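Local coordinates for DnaD domain protein (Enterococcus faecalis, PDB 2I5U) that is of uncharacterised function but, as a DnaB/DnaD-family domain, probably takes part in the initiation of DNA replication, at residues A[46-51]-A[61-66]. Sequence-based numbering, arbitrary orientation.
Sequences VKAIEI and NYINAI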
loop_
_atom_site.group_PDB
_atom_site.type_symbol
_atom_site.label_atom_id
_atom_site.label_comp_id
_atom_site.label_asym_id
_atom_site.label_seq_id
_atom_site.Cartn_x
_atom_site.Cartn_y
_atom_site.Cartn_z
ATOM N N VAL A 46 1.074 -0.164 4.388
ATOM C CA VAL A 46 1.680 0.828 5.271
ATOM C C VAL A 46 3.204 0.788 5.148
ATOM O O VAL A 46 3.858 1.846 5.051
ATOM C CB VAL A 46 1.264 0.617 6.726
ATOM C CG1 VAL A 46 2.099 1.506 7.650
ATOM C CG2 VAL A 46 -0.225 0.908 6.909
ATOM N N LYS A 47 3.776 -0.416 5.166
ATOM C CA LYS A 47 5.227 -0.559 5.048
ATOM C C LYS A 47 5.756 -0.017 3.705
ATOM O O LYS A 47 6.797 0.628 3.661
ATOM C CB LYS A 47 5.648 -2.018 5.229
ATOM C CG LYS A 47 7.140 -2.246 5.163
ATOM C CD LYS A 47 7.839 -1.744 6.416
ATOM C CE LYS A 47 9.227 -1.194 6.136
ATOM N NZ LYS A 47 9.161 0.258 5.798
ATOM N N ALA A 48 5.065 -0.319 2.605
ATOM C CA ALA A 48 5.472 0.200 1.297
ATOM C C ALA A 48 5.422 1.732 1.316
ATOM O O ALA A 48 6.277 2.388 0.742
ATOM C CB ALA A 48 4.585 -0.358 0.168
ATOM N N ILE A 49 4.424 2.309 1.960
ATOM C CA ILE A 49 4.347 3.778 2.045
ATOM C C ILE A 49 5.519 4.348 2.836
ATOM O O ILE A 49 6.141 5.353 2.425
ATOM C CB ILE A 49 3.003 4.240 2.652
ATOM C CG1 ILE A 49 1.889 3.931 1.656
ATOM C CG2 ILE A 49 3.017 5.724 2.963
ATOM C CD1 ILE A 49 0.445 4.103 2.235
ATOM N N GLU A 50 5.871 3.686 3.923
ATOM C CA GLU A 50 7.057 4.078 4.713
ATOM C C GLU A 50 8.328 4.039 3.876
ATOM O O GLU A 50 9.165 4.948 3.943
ATOM C CB GLU A 50 7.225 3.158 5.921
ATOM C CG GLU A 50 6.185 3.421 6.985
ATOM C CD GLU A 50 6.355 2.568 8.217
ATOM O OE1 GLU A 50 6.625 1.356 8.077
ATOM O OE2 GLU A 50 6.196 3.118 9.339
ATOM N N ILE A 51 8.471 2.988 3.076
ATOM C CA ILE A 51 9.641 2.857 2.177
ATOM C C ILE A 51 9.687 4.021 1.171
ATOM O O ILE A 51 10.732 4.608 0.932
ATOM C CB ILE A 51 9.616 1.490 1.457
ATOM C CG1 ILE A 51 9.914 0.355 2.444
ATOM C CG2 ILE A 51 10.613 1.448 0.321
ATOM C CD1 ILE A 51 9.591 -1.038 1.934
ATOM N N ASN A 61 2.952 5.221 -8.059
ATOM C CA ASN A 61 3.754 4.401 -8.974
ATOM C C ASN A 61 4.859 3.651 -8.243
ATOM O O ASN A 61 5.056 2.466 -8.452
ATOM C CB ASN A 61 4.338 5.243 -10.106
ATOM C CG ASN A 61 3.289 5.688 -11.121
ATOM O OD1 ASN A 61 2.323 4.967 -11.403
ATOM N ND2 ASN A 61 3.512 6.840 -11.714
ATOM N N TYR A 62 5.551 4.351 -7.364
ATOM C CA TYR A 62 6.677 3.762 -6.648
ATOM C C TYR A 62 6.176 2.683 -5.680
ATOM O O TYR A 62 6.751 1.576 -5.585
ATOM C CB TYR A 62 7.421 4.847 -5.883
ATOM C CG TYR A 62 8.731 4.404 -5.268
ATOM C CD1 TYR A 62 9.914 4.461 -5.990
ATOM C CD2 TYR A 62 8.799 4.028 -3.940
ATOM C CE1 TYR A 62 11.108 4.093 -5.418
ATOM C CE2 TYR A 62 9.991 3.655 -3.372
ATOM C CZ TYR A 62 11.136 3.677 -4.121
ATOM O OH TYR A 62 12.367 3.328 -3.551
ATOM N N ILE A 63 5.073 2.983 -4.999
ATOM C CA ILE A 63 4.489 2.030 -4.059
ATOM C C ILE A 63 3.975 0.780 -4.778
ATOM O O ILE A 63 4.170 -0.340 -4.311
ATOM C CB ILE A 63 3.370 2.705 -3.226
ATOM C CG1 ILE A 63 3.985 3.773 -2.317
ATOM C CG2 ILE A 63 2.602 1.682 -2.430
ATOM C CD1 ILE A 63 3.003 4.790 -1.876
ATOM N N ASN A 64 3.300 0.985 -5.898
ATOM C CA ASN A 64 2.782 -0.111 -6.723
ATOM C C ASN A 64 3.901 -1.085 -7.144
ATOM O O ASN A 64 3.725 -2.295 -7.098
ATOM C CB ASN A 64 2.063 0.488 -7.944
ATOM C CG ASN A 64 1.357 -0.532 -8.775
ATOM O OD1 ASN A 64 0.595 -1.346 -8.281
ATOM N ND2 ASN A 64 1.577 -0.460 -10.074
ATOM N N ALA A 65 5.031 -0.546 -7.561
ATOM C CA ALA A 65 6.158 -1.397 -7.967
ATOM C C ALA A 65 6.598 -2.287 -6.814
ATOM O O ALA A 65 6.888 -3.487 -7.009
ATOM C CB ALA A 65 7.297 -0.557 -8.456
ATOM N N ILE A 66 6.665 -1.707 -5.617
ATOM C CA ILE A 66 7.038 -2.472 -4.432
ATOM C C ILE A 66 6.045 -3.589 -4.165
ATOM O O ILE A 66 6.411 -4.737 -3.955
ATOM C CB ILE A 66 7.102 -1.585 -3.181
ATOM C CG1 ILE A 66 8.179 -0.514 -3.326
ATOM C CG2 ILE A 66 7.378 -2.430 -1.943
ATOM C CD1 ILE A 66 8.140 0.564 -2.253
#
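Ala48 sits between two isoleucines of the facing helix: its CB meets Ile63 CG2 at 3.9 Å and Ile66 CG2 at 4.1 Å. The side chain of Ala48 is a single methyl, and here the backbones come nearest, with the CA atoms of Ala48 and Ile63 5.7 Å apart. The carbonyl of Ala48 packs against the same helix, its O lying 4.0 Å from Ile66 CD1. In Ile63 and Ile66 the branch that meets the Ala48 methyl, CG2, is anti to the backbone N; chi1 of -67° in Ile63 puts CG1 anti to the carbonyl carbon. From Ile63, CD1 goes to Ile49, touching CG1 at 3.8 Å. Ile49 reaches this contact with its flank, for its CB is directed away from the helix of 61-66. From Ile66, CD1 also goes to Ile51, where it lies 3.7 Å from CG2; the two side chains cross at a slant. The same Ile51 CG2 also faces the edge of the Tyr62 ring, near the ring plane, and CE2 is 4.3 Å away.

The short helical segments approach to 9.2 Å between axes, their directions 126° apart, an inclined crossing well short of antiparallel. They belong to helices 38-55 and 60-73, which follow each other in the chain through a short connection. Trp70, farther along the second helix, touches Ala48 and Ile51, while Phe13 and helix 2-9, through Ile7 and Trp8, cover the Ile49-Ile63 side.

No hydrogen bond or salt bridge joins the two segments, so this helix pairing in a DnaB/DnaD-family domain, a piece of a longer protein, rests on apolar contact, chiefly isoleucine side chains meeting one another and the Ala48 methyl.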